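Local coordinates for protein glucoamylase (PDB 1LF6) that hydrolyses terminal alpha-1,4-linked glucose units one after another from the non-reducing ends of glucan chains, releasing beta-D-glucose, at residues Asp92-Val97 with Thr112-Arg117; Tyr118-Asp123 with Ala137-Leu142; Phe52-Gly57 with Leu105-Val110; Ile78-Lys83 with Lys150-Tyr155; Glu28-Ala33 with Asp71-Lys76. One frame throughout, in Å; residues are numbered along the deposited sequence.

Interaction 1: residues Asp92-Val97 with Thr112-Arg117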
# COMPACT_ATOMS: atom_id res chain seq x y z
N ASP A 92 25.16 1.61 2.34
CA ASP A 92 26.41 2.37 2.24
C ASP A 92 26.45 3.32 1.06
O ASP A 92 27.52 3.83 0.71
CB ASP A 92 27.60 1.41 2.17
CG ASP A 92 27.63 0.43 3.32
OD1 ASP A 92 27.41 0.86 4.47
OD2 ASP A 92 27.86 -0.78 3.08
N ALA A 93 25.30 3.57 0.44
CA ALA A 93 25.24 4.47 -0.70
C ALA A 93 23.97 5.32 -0.64
O ALA A 93 22.98 4.92 -0.04
CB ALA A 93 25.27 3.66 -1.99
N ILE A 94 24.03 6.50 -1.25
CA ILE A 94 22.88 7.40 -1.28
C ILE A 94 22.10 7.11 -2.55
O ILE A 94 22.67 7.11 -3.65
CB ILE A 94 23.32 8.87 -1.30
CG1 ILE A 94 24.25 9.16 -0.11
CG2 ILE A 94 22.09 9.77 -1.25
CD1 ILE A 94 23.62 8.91 1.24
N SER A 95 20.80 6.88 -2.42
CA SER A 95 19.97 6.57 -3.57
C SER A 95 19.08 7.72 -3.99
O SER A 95 18.50 8.41 -3.14
CB SER A 95 19.11 5.34 -3.27
OG SER A 95 18.42 4.90 -4.43
N LYS A 96 18.98 7.93 -5.29
CA LYS A 96 18.14 8.98 -5.87
C LYS A 96 17.19 8.27 -6.81
O LYS A 96 17.62 7.48 -7.66
CB LYS A 96 18.98 9.98 -6.67
CG LYS A 96 20.08 10.67 -5.87
CD LYS A 96 19.49 11.52 -4.75
CE LYS A 96 20.58 12.08 -3.86
NZ LYS A 96 20.01 12.91 -2.76
N VAL A 97 15.89 8.53 -6.68
CA VAL A 97 14.92 7.88 -7.54
C VAL A 97 14.16 8.88 -8.41
O VAL A 97 13.91 10.01 -8.01
CB VAL A 97 13.89 7.07 -6.71
CG1 VAL A 97 13.01 8.02 -5.90
CG2 VAL A 97 13.03 6.20 -7.64
N THR A 112 24.89 6.37 -5.21
CA THR A 112 26.25 6.88 -5.12
C THR A 112 26.90 6.54 -3.79
O THR A 112 26.45 6.98 -2.73
CB THR A 112 26.27 8.42 -5.28
OG1 THR A 112 25.70 8.77 -6.55
CG2 THR A 112 27.70 8.94 -5.22
N ASP A 113 27.96 5.74 -3.86
CA ASP A 113 28.72 5.32 -2.69
C ASP A 113 28.95 6.49 -1.75
O ASP A 113 29.37 7.56 -2.18
CB ASP A 113 30.06 4.73 -3.13
CG ASP A 113 30.96 4.35 -1.97
OD1 ASP A 113 30.44 3.86 -0.94
OD2 ASP A 113 32.19 4.53 -2.09
N LYS A 114 28.66 6.30 -0.46
CA LYS A 114 28.85 7.35 0.53
C LYS A 114 30.31 7.80 0.59
O LYS A 114 30.61 8.92 1.00
CB LYS A 114 28.41 6.87 1.91
CG LYS A 114 26.91 6.65 2.06
CD LYS A 114 26.57 6.18 3.47
CE LYS A 114 25.08 5.96 3.64
NZ LYS A 114 24.77 5.42 4.99
N LYS A 115 31.21 6.91 0.18
CA LYS A 115 32.64 7.23 0.19
C LYS A 115 33.11 7.68 -1.19
O LYS A 115 34.30 7.87 -1.42
CB LYS A 115 33.43 6.01 0.67
CG LYS A 115 33.10 5.63 2.11
CD LYS A 115 33.78 4.34 2.53
CE LYS A 115 33.43 3.98 3.96
NZ LYS A 115 34.03 2.68 4.37
N GLY A 116 32.15 7.87 -2.09
CA GLY A 116 32.44 8.33 -3.44
C GLY A 116 33.40 7.50 -4.26
O GLY A 116 34.21 8.05 -5.01
N ARG A 117 33.33 6.18 -4.13
CA ARG A 117 34.22 5.31 -4.88
C ARG A 117 33.52 4.73 -6.11
O ARG A 117 34.16 4.51 -7.14
CB ARG A 117 34.72 4.18 -3.98
CG ARG A 117 35.49 4.68 -2.76
CD ARG A 117 35.75 3.58 -1.75
NE ARG A 117 34.52 2.90 -1.35
CZ ARG A 117 34.38 2.18 -0.24
NH1 ARG A 117 35.40 2.05 0.60
NH2 ARG A 117 33.22 1.60 0.02
O HOH W 1 22.94 8.98 -6.42

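Interaction 2: residues Tyr118-Asp123 with Ala137-Leu142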
# COMPACT_ATOMS: atom_id res chain seq x y z
N TYR A 118 32.22 4.49 -6.00
CA TYR A 118 31.47 3.93 -7.11
C TYR A 118 30.08 4.56 -7.26
O TYR A 118 29.65 5.37 -6.44
CB TYR A 118 31.31 2.42 -6.94
CG TYR A 118 30.48 2.04 -5.74
CD1 TYR A 118 31.06 1.86 -4.48
CD2 TYR A 118 29.09 1.90 -5.84
CE1 TYR A 118 30.29 1.55 -3.36
CE2 TYR A 118 28.31 1.60 -4.73
CZ TYR A 118 28.91 1.43 -3.50
OH TYR A 118 28.14 1.15 -2.39
N ARG A 119 29.39 4.15 -8.32
CA ARG A 119 28.05 4.63 -8.61
C ARG A 119 27.34 3.55 -9.43
O ARG A 119 27.90 3.04 -10.40
CB ARG A 119 28.09 5.93 -9.42
CG ARG A 119 26.72 6.49 -9.76
CD ARG A 119 26.82 7.49 -10.90
NE ARG A 119 27.61 8.65 -10.53
CZ ARG A 119 28.24 9.44 -11.40
NH1 ARG A 119 28.94 10.48 -10.97
NH2 ARG A 119 28.19 9.16 -12.69
N ILE A 120 26.13 3.20 -9.02
CA ILE A 120 25.37 2.19 -9.74
C ILE A 120 24.05 2.81 -10.21
O ILE A 120 23.33 3.42 -9.41
CB ILE A 120 25.06 0.97 -8.85
CG1 ILE A 120 26.37 0.32 -8.37
CG2 ILE A 120 24.23 -0.05 -9.62
CD1 ILE A 120 26.18 -0.91 -7.50
N THR A 121 23.76 2.68 -11.49
CA THR A 121 22.53 3.23 -12.05
C THR A 121 21.64 2.09 -12.52
O THR A 121 22.10 1.16 -13.19
CB THR A 121 22.84 4.17 -13.22
OG1 THR A 121 23.69 5.23 -12.77
CG2 THR A 121 21.55 4.77 -13.79
N LYS A 122 20.36 2.15 -12.16
CA LYS A 122 19.43 1.09 -12.54
C LYS A 122 18.19 1.57 -13.29
O LYS A 122 17.73 2.70 -13.13
CB LYS A 122 18.98 0.32 -11.29
CG LYS A 122 20.11 -0.15 -10.39
CD LYS A 122 19.55 -0.73 -9.08
CE LYS A 122 20.66 -1.26 -8.19
NZ LYS A 122 20.12 -1.79 -6.90
N ASP A 123 17.65 0.68 -14.11
CA ASP A 123 16.44 0.92 -14.88
C ASP A 123 15.59 -0.29 -14.55
O ASP A 123 15.96 -1.42 -14.89
CB ASP A 123 16.75 0.95 -16.38
CG ASP A 123 17.30 2.28 -16.84
OD1 ASP A 123 17.93 2.97 -16.01
OD2 ASP A 123 17.11 2.64 -18.03
N ALA A 137 21.48 -2.41 -15.36
CA ALA A 137 22.37 -1.74 -14.42
C ALA A 137 23.73 -1.50 -15.06
O ALA A 137 24.14 -2.22 -15.97
CB ALA A 137 22.53 -2.58 -13.16
N LYS A 138 24.41 -0.46 -14.58
CA LYS A 138 25.73 -0.11 -15.06
C LYS A 138 26.55 0.34 -13.85
O LYS A 138 26.05 1.07 -12.99
CB LYS A 138 25.66 1.03 -16.08
CG LYS A 138 25.22 2.37 -15.52
CD LYS A 138 25.39 3.49 -16.55
CE LYS A 138 24.91 4.82 -15.99
NZ LYS A 138 25.05 5.95 -16.96
N PHE A 139 27.79 -0.12 -13.79
CA PHE A 139 28.67 0.22 -12.69
C PHE A 139 29.70 1.25 -13.14
O PHE A 139 30.25 1.14 -14.24
CB PHE A 139 29.38 -1.04 -12.18
CG PHE A 139 30.35 -0.78 -11.07
CD1 PHE A 139 31.68 -0.49 -11.34
CD2 PHE A 139 29.94 -0.82 -9.74
CE1 PHE A 139 32.59 -0.23 -10.32
CE2 PHE A 139 30.83 -0.57 -8.71
CZ PHE A 139 32.16 -0.27 -8.99
N GLU A 140 29.94 2.24 -12.30
CA GLU A 140 30.91 3.28 -12.61
C GLU A 140 31.92 3.46 -11.49
O GLU A 140 31.55 3.61 -10.33
CB GLU A 140 30.23 4.63 -12.83
CG GLU A 140 29.21 4.69 -13.94
CD GLU A 140 28.69 6.10 -14.15
OE1 GLU A 140 29.44 6.92 -14.71
OE2 GLU A 140 27.55 6.39 -13.73
N ALA A 141 33.20 3.44 -11.84
CA ALA A 141 34.25 3.63 -10.86
C ALA A 141 34.50 5.13 -10.74
O ALA A 141 35.04 5.74 -11.66
CB ALA A 141 35.53 2.92 -11.30
N LEU A 142 34.08 5.72 -9.62
CA LEU A 142 34.26 7.15 -9.41
C LEU A 142 35.72 7.48 -9.13
O LEU A 142 36.26 8.43 -9.68
CB LEU A 142 33.38 7.65 -8.26
CG LEU A 142 31.86 7.59 -8.50
CD1 LEU A 142 31.14 8.23 -7.33
CD2 LEU A 142 31.52 8.32 -9.79
O HOH W 2 26.35 4.49 -12.55

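Interaction 3: residues Phe52-Gly57 with Leu105-Val110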
# COMPACT_ATOMS: atom_id res chain seq x y z
N PHE A 52 6.47 -5.22 -8.45
CA PHE A 52 7.75 -4.98 -7.77
C PHE A 52 7.68 -3.72 -6.92
O PHE A 52 6.82 -2.86 -7.14
CB PHE A 52 8.90 -4.85 -8.77
CG PHE A 52 8.81 -3.63 -9.65
CD1 PHE A 52 8.11 -3.68 -10.85
CD2 PHE A 52 9.41 -2.43 -9.27
CE1 PHE A 52 8.00 -2.55 -11.67
CE2 PHE A 52 9.31 -1.30 -10.08
CZ PHE A 52 8.60 -1.36 -11.28
N THR A 53 8.57 -3.63 -5.94
CA THR A 53 8.66 -2.46 -5.07
C THR A 53 10.13 -2.13 -4.92
O THR A 53 10.98 -3.01 -5.06
CB THR A 53 8.06 -2.74 -3.66
OG1 THR A 53 8.80 -3.79 -3.01
CG2 THR A 53 6.61 -3.14 -3.77
N LEU A 54 10.44 -0.87 -4.65
CA LEU A 54 11.81 -0.42 -4.49
C LEU A 54 11.99 0.20 -3.10
O LEU A 54 11.09 0.88 -2.60
CB LEU A 54 12.17 0.63 -5.55
CG LEU A 54 11.93 0.26 -7.02
CD1 LEU A 54 12.25 1.45 -7.91
CD2 LEU A 54 12.80 -0.94 -7.39
N ALA A 55 13.14 -0.03 -2.49
CA ALA A 55 13.44 0.51 -1.17
C ALA A 55 14.95 0.52 -0.96
O ALA A 55 15.65 -0.42 -1.36
CB ALA A 55 12.76 -0.33 -0.09
N ASN A 56 15.45 1.59 -0.35
CA ASN A 56 16.87 1.72 -0.06
C ASN A 56 17.77 1.49 -1.28
O ASN A 56 18.81 0.85 -1.18
CB ASN A 56 17.25 0.75 1.06
CG ASN A 56 16.56 1.09 2.37
OD1 ASN A 56 16.20 0.20 3.15
ND2 ASN A 56 16.37 2.37 2.62
N GLY A 57 17.33 2.00 -2.43
CA GLY A 57 18.11 1.88 -3.64
C GLY A 57 18.10 0.53 -4.32
O GLY A 57 18.89 0.28 -5.23
N LEU A 105 5.07 3.93 -14.44
CA LEU A 105 5.64 3.44 -13.19
C LEU A 105 6.94 2.68 -13.43
O LEU A 105 7.13 1.56 -12.95
CB LEU A 105 4.62 2.55 -12.45
CG LEU A 105 3.41 3.27 -11.85
CD1 LEU A 105 2.55 2.29 -11.08
CD2 LEU A 105 3.88 4.38 -10.93
N GLY A 106 7.81 3.30 -14.22
CA GLY A 106 9.11 2.73 -14.52
C GLY A 106 10.08 3.59 -13.73
O GLY A 106 9.89 4.80 -13.64
N TYR A 107 11.12 2.99 -13.18
CA TYR A 107 12.05 3.76 -12.37
C TYR A 107 13.53 3.67 -12.71
O TYR A 107 14.03 2.66 -13.21
CB TYR A 107 11.90 3.37 -10.89
CG TYR A 107 10.50 3.55 -10.34
CD1 TYR A 107 10.16 4.68 -9.60
CD2 TYR A 107 9.53 2.58 -10.54
CE1 TYR A 107 8.89 4.83 -9.06
CE2 TYR A 107 8.25 2.72 -10.01
CZ TYR A 107 7.94 3.84 -9.27
OH TYR A 107 6.67 3.98 -8.76
N LYS A 108 14.22 4.77 -12.39
CA LYS A 108 15.65 4.89 -12.58
C LYS A 108 16.21 5.18 -11.20
O LYS A 108 15.73 6.07 -10.49
CB LYS A 108 15.98 6.05 -13.52
CG LYS A 108 17.48 6.29 -13.68
CD LYS A 108 17.76 7.49 -14.56
CE LYS A 108 19.25 7.74 -14.70
NZ LYS A 108 19.53 8.96 -15.51
N LEU A 109 17.22 4.42 -10.80
CA LEU A 109 17.84 4.61 -9.50
C LEU A 109 19.32 4.91 -9.68
O LEU A 109 20.01 4.26 -10.47
CB LEU A 109 17.69 3.35 -8.64
CG LEU A 109 16.29 3.02 -8.09
CD1 LEU A 109 16.29 1.60 -7.54
CD2 LEU A 109 15.91 4.02 -7.03
N VAL A 110 19.81 5.90 -8.95
CA VAL A 110 21.21 6.26 -9.01
C VAL A 110 21.73 6.16 -7.59
O VAL A 110 21.38 6.97 -6.74
CB VAL A 110 21.43 7.70 -9.53
CG1 VAL A 110 22.91 8.04 -9.54
CG2 VAL A 110 20.87 7.83 -10.94

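Interaction 4: residues Ile78-Lys83 with Lys150-Tyr155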
# COMPACT_ATOMS: atom_id res chain seq x y z
N ILE A 78 26.43 -5.73 -4.22
CA ILE A 78 27.46 -5.61 -3.20
C ILE A 78 28.77 -5.39 -3.96
O ILE A 78 29.08 -6.13 -4.90
CB ILE A 78 27.60 -6.89 -2.35
CG1 ILE A 78 26.24 -7.27 -1.75
CG2 ILE A 78 28.61 -6.66 -1.23
CD1 ILE A 78 25.63 -6.19 -0.88
N VAL A 79 29.52 -4.37 -3.57
CA VAL A 79 30.78 -4.06 -4.24
C VAL A 79 31.95 -4.09 -3.27
O VAL A 79 31.81 -3.75 -2.10
CB VAL A 79 30.72 -2.68 -4.93
CG1 VAL A 79 30.22 -1.64 -3.97
CG2 VAL A 79 32.10 -2.29 -5.44
N THR A 80 33.11 -4.50 -3.78
CA THR A 80 34.32 -4.56 -2.98
C THR A 80 35.53 -4.33 -3.87
O THR A 80 35.43 -4.33 -5.10
CB THR A 80 34.46 -5.94 -2.30
OG1 THR A 80 35.58 -5.91 -1.41
CG2 THR A 80 34.67 -7.03 -3.33
N ASP A 81 36.68 -4.12 -3.24
CA ASP A 81 37.93 -3.91 -3.96
C ASP A 81 38.73 -5.21 -3.95
O ASP A 81 39.83 -5.29 -4.50
CB ASP A 81 38.74 -2.80 -3.30
CG ASP A 81 39.10 -3.11 -1.86
OD1 ASP A 81 39.79 -2.29 -1.22
OD2 ASP A 81 38.68 -4.18 -1.36
N GLY A 82 38.15 -6.23 -3.31
CA GLY A 82 38.81 -7.52 -3.21
C GLY A 82 39.95 -7.49 -2.21
O GLY A 82 40.70 -8.46 -2.08
N LYS A 83 40.07 -6.37 -1.50
CA LYS A 83 41.14 -6.20 -0.53
C LYS A 83 40.66 -5.86 0.88
O LYS A 83 40.98 -6.56 1.83
CB LYS A 83 42.10 -5.11 -1.00
CG LYS A 83 42.67 -5.34 -2.39
CD LYS A 83 43.55 -4.18 -2.81
CE LYS A 83 44.07 -4.38 -4.22
NZ LYS A 83 44.90 -3.22 -4.65
N LYS A 150 35.00 -5.20 -7.64
CA LYS A 150 34.28 -6.45 -7.89
C LYS A 150 32.82 -6.15 -7.60
O LYS A 150 32.49 -5.48 -6.62
CB LYS A 150 34.77 -7.57 -6.96
CG LYS A 150 36.12 -8.17 -7.32
CD LYS A 150 37.27 -7.22 -7.05
CE LYS A 150 38.61 -7.90 -7.29
NZ LYS A 150 39.76 -6.96 -7.18
N LEU A 151 31.93 -6.65 -8.45
CA LEU A 151 30.50 -6.41 -8.27
C LEU A 151 29.75 -7.72 -8.11
O LEU A 151 29.87 -8.62 -8.94
CB LEU A 151 29.94 -5.64 -9.47
CG LEU A 151 28.46 -5.27 -9.40
CD1 LEU A 151 28.23 -4.26 -8.29
CD2 LEU A 151 28.03 -4.70 -10.74
N TYR A 152 28.99 -7.83 -7.02
CA TYR A 152 28.22 -9.04 -6.76
C TYR A 152 26.74 -8.74 -6.59
O TYR A 152 26.36 -7.70 -6.05
CB TYR A 152 28.76 -9.75 -5.51
CG TYR A 152 30.26 -9.96 -5.52
CD1 TYR A 152 31.12 -8.96 -5.09
CD2 TYR A 152 30.82 -11.16 -5.98
CE1 TYR A 152 32.50 -9.14 -5.10
CE2 TYR A 152 32.20 -11.35 -6.00
CZ TYR A 152 33.03 -10.33 -5.57
OH TYR A 152 34.40 -10.50 -5.60
N LEU A 153 25.91 -9.67 -7.05
CA LEU A 153 24.46 -9.54 -6.96
C LEU A 153 23.95 -10.56 -5.95
O LEU A 153 24.27 -11.74 -6.04
CB LEU A 153 23.83 -9.81 -8.34
CG LEU A 153 22.31 -9.65 -8.46
CD1 LEU A 153 21.94 -8.20 -8.19
CD2 LEU A 153 21.86 -10.06 -9.85
N ALA A 154 23.15 -10.09 -4.99
CA ALA A 154 22.59 -10.97 -3.97
C ALA A 154 21.07 -11.00 -4.07
O ALA A 154 20.40 -10.00 -3.80
CB ALA A 154 23.01 -10.49 -2.58
N TYR A 155 20.55 -12.15 -4.47
CA TYR A 155 19.11 -12.35 -4.63
C TYR A 155 18.58 -13.15 -3.44
O TYR A 155 19.04 -14.26 -3.19
CB TYR A 155 18.84 -13.10 -5.93
CG TYR A 155 17.44 -13.66 -6.07
CD1 TYR A 155 16.33 -12.84 -5.93
CD2 TYR A 155 17.24 -15.01 -6.35
CE1 TYR A 155 15.04 -13.35 -6.07
CE2 TYR A 155 15.95 -15.53 -6.49
CZ TYR A 155 14.86 -14.69 -6.35
OH TYR A 155 13.59 -15.20 -6.49

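Interaction 5: residues Glu28-Ala33 with Asp71-Lys76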
# COMPACT_ATOMS: atom_id res chain seq x y z
N GLU A 28 20.01 -18.65 9.21
CA GLU A 28 19.30 -17.87 10.21
C GLU A 28 18.02 -17.27 9.62
O GLU A 28 17.87 -17.18 8.40
CB GLU A 28 20.21 -16.77 10.74
CG GLU A 28 19.74 -16.13 12.02
CD GLU A 28 20.77 -15.19 12.59
OE1 GLU A 28 21.94 -15.61 12.75
OE2 GLU A 28 20.43 -14.02 12.87
N GLU A 29 17.10 -16.87 10.49
CA GLU A 29 15.81 -16.31 10.12
C GLU A 29 16.06 -14.87 9.65
O GLU A 29 17.09 -14.27 9.90
CB GLU A 29 14.86 -16.31 11.31
CG GLU A 29 14.35 -17.69 11.71
CD GLU A 29 13.40 -17.64 12.89
OE1 GLU A 29 12.88 -18.70 13.29
OE2 GLU A 29 13.18 -16.53 13.42
N ASP A 30 15.13 -14.52 8.84
CA ASP A 30 15.22 -13.27 8.03
C ASP A 30 13.98 -12.46 8.35
O ASP A 30 13.09 -12.88 9.14
CB ASP A 30 15.37 -13.68 6.58
CG ASP A 30 15.92 -12.72 5.60
OD1 ASP A 30 16.48 -11.64 5.86
OD2 ASP A 30 15.87 -13.08 4.38
N THR A 31 13.81 -11.39 7.65
CA THR A 31 12.84 -10.34 7.86
C THR A 31 12.45 -9.75 6.53
O THR A 31 13.27 -9.82 5.59
CB THR A 31 13.45 -9.29 8.82
OG1 THR A 31 12.48 -8.50 9.46
CG2 THR A 31 14.59 -8.51 8.25
N TRP A 32 11.37 -9.02 6.45
CA TRP A 32 11.06 -8.36 5.16
C TRP A 32 11.82 -7.06 5.08
O TRP A 32 12.45 -6.59 6.02
CB TRP A 32 9.56 -8.19 5.03
CG TRP A 32 8.82 -9.50 4.89
CD1 TRP A 32 8.19 -10.13 5.95
CD2 TRP A 32 8.73 -10.36 3.77
NE1 TRP A 32 7.66 -11.32 5.51
CE2 TRP A 32 7.97 -11.49 4.18
CE3 TRP A 32 9.17 -10.28 2.45
CZ2 TRP A 32 7.68 -12.53 3.31
CZ3 TRP A 32 8.87 -11.31 1.59
CH2 TRP A 32 8.13 -12.42 2.03
N ALA A 33 11.70 -6.41 3.93
CA ALA A 33 12.33 -5.12 3.68
C ALA A 33 11.55 -3.95 4.28
O ALA A 33 10.38 -4.07 4.62
CB ALA A 33 12.52 -4.91 2.18
N ASP A 71 7.29 -13.09 -3.24
CA ASP A 71 8.20 -14.20 -3.46
C ASP A 71 9.65 -13.80 -3.28
O ASP A 71 10.54 -14.64 -3.22
CB ASP A 71 8.02 -14.74 -4.88
CG ASP A 71 6.62 -15.22 -5.14
OD1 ASP A 71 5.97 -14.69 -6.06
OD2 ASP A 71 6.16 -16.14 -4.42
N VAL A 72 9.88 -12.49 -3.21
CA VAL A 72 11.23 -11.97 -3.08
C VAL A 72 11.34 -10.95 -1.95
O VAL A 72 10.43 -10.16 -1.72
CB VAL A 72 11.65 -11.28 -4.40
CG1 VAL A 72 13.06 -10.74 -4.29
CG2 VAL A 72 11.55 -12.28 -5.55
N LYS A 73 12.47 -10.97 -1.24
CA LYS A 73 12.67 -10.03 -0.15
C LYS A 73 13.50 -8.87 -0.69
O LYS A 73 13.18 -7.70 -0.45
CB LYS A 73 13.40 -10.72 1.01
CG LYS A 73 13.52 -9.88 2.27
CD LYS A 73 14.84 -9.13 2.33
CE LYS A 73 15.02 -8.44 3.68
NZ LYS A 73 16.37 -7.81 3.81
N GLU A 74 14.55 -9.19 -1.43
CA GLU A 74 15.44 -8.19 -2.01
C GLU A 74 16.31 -8.71 -3.14
O GLU A 74 16.49 -9.92 -3.31
CB GLU A 74 16.38 -7.62 -0.96
CG GLU A 74 15.77 -6.69 0.06
CD GLU A 74 16.85 -5.97 0.84
OE1 GLU A 74 17.74 -6.66 1.38
OE2 GLU A 74 16.80 -4.72 0.92
N ILE A 75 16.86 -7.77 -3.90
CA ILE A 75 17.78 -8.04 -5.00
C ILE A 75 18.68 -6.81 -4.96
O ILE A 75 18.28 -5.73 -5.41
CB ILE A 75 17.08 -8.12 -6.37
CG1 ILE A 75 16.02 -9.22 -6.37
CG2 ILE A 75 18.11 -8.41 -7.45
CD1 ILE A 75 15.22 -9.30 -7.66
N LYS A 76 19.88 -6.96 -4.41
CA LYS A 76 20.79 -5.84 -4.29
C LYS A 76 22.21 -6.14 -4.77
O LYS A 76 22.59 -7.30 -4.97
CB LYS A 76 20.85 -5.37 -2.84
CG LYS A 76 21.45 -6.41 -1.90
CD LYS A 76 21.39 -5.97 -0.45
CE LYS A 76 21.92 -7.06 0.48
NZ LYS A 76 21.87 -6.65 1.90

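Interaction 1: residues Asp92-Val97 with Thr112-Arg117
Ile-94 and Thr-112 form a hydrogen-bonded pair near one end of the antiparallel beta hairpin made by strands 93-99 and 107-113. Their two backbone bonds run from Thr-112 N to Ile-94 O (2.8 Å) and from Ile-94 N to Thr-112 O (2.9 Å). A third follows where the strand pairing runs out, with Lys-114 N donating to Asp-92 O. Between these rungs Ala-93 and Asp-113 make a non-hydrogen-bonded pair, and Ala-93 CB rests 3.6 Å from Thr-112 O.

Beyond the last strand pair the extended chain of Lys-114 passes beside the Asp-92 carbonyl, its CG 3.2 Å from Asp-92 O, and Ile-94 crosses it at about a right angle, bringing CD1 to 4.1 Å from Lys-114 CE. The ammonium group goes on to the carbonyl of Lys-91, so both ends of this lysine hold the chain before the strand. Asp-92 OD2 in turn accepts from Asp-88 N.

Further out, a type I turn from Asp-113 to Gly-116 leads toward the next strand of the same sheet. The Asp-113 carboxylate, its CG anti to the backbone N (chi1 176°), reaches across the turn to the residue after it, Arg-117. One oxygen takes two donors: Asp-113 OD2 receives Arg-117 N on its anti lone pair, and Arg-117 NE, 2.9 Å from the same OD2, meets it on the syn side in a salt bridge.

Interaction 2: residues Tyr118-Asp123 with Ala137-Leu142
Tyr-118 meets Phe-139 at about a right angle, with Tyr-118 CB only 3.5 Å from Phe-139 CZ. With Tyr-118 CG set between its own backbone N and carbonyl carbon (chi1 65°), it is CB rather than the ring that comes closest to Phe-139. The end of the phenol leads away from the partner strand. On the opposite face, Arg-119 forms a salt bridge with Glu-140, NH2 lying 3.0 Å from OE2. The donor comes from above the carboxylate plane, and the two flat groups are turned 76° apart. Leu-142 covers one face of the same guanidinium toward its rim, its CD2 being 3.6 Å from Arg-119 NH1. In the backbone, Glu-140 N donates to Arg-119 O at 2.9 Å, whereas the return bond is weak.

Ile-120 returns to the aromatic face, CG1 standing 4.0 Å from Phe-139 CD2. This is the inner face of the hairpin of strands 118-126 and 132-141, and it packs on Phe-77 and Val-79 of strand 70-80, in the other sheet of the N-terminal beta sandwich.

Thr-121 and Lys-138 lie side by side, pointing the same way, with Thr-121 CB 3.5 Å from Lys-138 CE. Thr-121 N to Lys-138 O and Lys-138 N to Thr-121 O close the pair; a water sits 2.8 Å from Thr-121 OG1. Lys-122 brings CG to 4.4 Å from Ala-137 CB, then extends inward to put its ammonium group against Glu-89 and the carbonyl of Gly-57.

Interaction 3: residues Phe52-Gly57 with Leu105-Val110
The two sheets of the N-terminal beta sandwich face each other here, Phe-52, Leu-54 and Gly-57 from strand 51-55 and the turn after it meeting Leu-105, Tyr-107 and Leu-109 on or just before strand 107-113. The strand axes lie 10.3 Å apart and diverge by only 25°, a spacing usual for sheets packed face to face through side chains, and no hydrogen bond crosses between the segments.

Phe-52 presents its ring edge: CE2 is 3.9 Å from Tyr-107 CD2, which lies in the plane of the phenyl ring, and Phe-52 CZ stands 3.7 Å from Leu-105 O. Leu-54 fills the next position, with CD1 3.6 Å from Tyr-107 CB and 4.1 Å from Leu-109 CD1, a single methyl thus serving two residues of the facing strand. The phenol of Tyr-107 ends on the carbonyl of Val-40, which fixes its far end. Gly-57 O, which also accepts from Asn-111 ND2, has Leu-109 CD1 packed 3.7 Å away.

Interaction 4: residues Ile78-Lys83 with Lys150-Tyr155
Thr-80 and Tyr-152 cross obliquely, the threonine methyl meeting the edge of the phenol ring with CG2 3.5 Å from Tyr-152 CE1. The same CG2 lies 3.7 Å from Lys-150 CB, so one methyl touches two side chains of the neighbouring strand. Thr-80 OG1, anti to the backbone N (chi1 -174°), faces the turn instead: it accepts from Gly-82 N in an ST turn and also bonds to the carbonyl of Phe-85.

Lys-150 is bent at chi2 (71°), where CD turns, and the chain then passes over the turn: its NZ bonds Asp-81 O at 3.2 Å, approaching from well above the carbonyl plane, and its CE passes 4.1 Å from Gly-82 CA. Asp-81 closes an Asx turn of its own onto Lys-83 N. The Tyr-152 ring turns its edge to a carbonyl, CD1 being 3.5 Å from Ile-78 O, and with Ile-78 packs against helix 209-216.

Val-79 and Leu-151 occupy the reverse face, which looks into the sandwich; there Val-79 CG2 sits 3.4 Å from Lys-150 O. Four backbone bonds, a pair each for Ile-78 with Tyr-152 and Thr-80 with Lys-150, give the regular ladder of antiparallel strands in the seven-stranded sheet of the beta sandwich.

Interaction 5: residues Glu28-Ala33 with Asp71-Lys76
Trp-32 and Lys-73 mark the closest backbone approach, their CA atoms 5.8 Å apart, yet no hydrogen bond joins the irregular segment 28-33 to segment 71-76. The chain turns a corner at Lys-73, between two short strand pieces, and the loop lies against that bend.

Lys-73 carries most of the contact. Its CG is anti to the backbone N (chi1 -173°) and stands 3.3 Å from Thr-31 O; the still shorter approach modelled for CE to this oxygen is doubtful. Lys-73 NZ forms a salt bridge with Glu-74 OE1 (3.0 Å), although its hydrogen bond is weak. Asp-30 OD1 stays 4.3 Å from Lys-73 NZ, beyond salt-bridge range. The other oxygen of Asp-30 is bonded to His-158.

The loop joins the N-terminal beta sandwich to family 15 glycosyl hydrolase residues: Thr-31 OG1 bonds to Gly-326 O, with the carbonyls of Asp-327 and Gln-329 close by as alternative acceptors, and the Thr-31 side chain is about 8 Å from that of Trp-325, which probably binds substrate.

Trp-32 points its indole edge at the strand, with CZ3 3.8 Å from Val-72 O, which lies in the ring plane, and packs edge-to-face with His-158. Ala-33 CB rests 3.9 Å from Lys-73 O.

From the N terminus, interaction 5 closes first, tying loop 28-33 back onto strand 70-80. Interaction 3 opens within that span and closes only at 105-110, so the two cross; it joins the seven-stranded to the ten-stranded sheet. Interaction 4 opens next, further along strand 70-80, and closes last, at 150-155, crossing interaction 3 as well. Its long span encloses interactions 1 and 2, two successive hairpins of the ten-stranded sheet that are linked by Arg-117 O to Leu-142 N (2.8 Å). Interaction 1 also crosses interaction 3, sharing strand 107-113. Interactions 2 and 4 meet across the sandwich, through Phe-139 and Ile-120 against Leu-151.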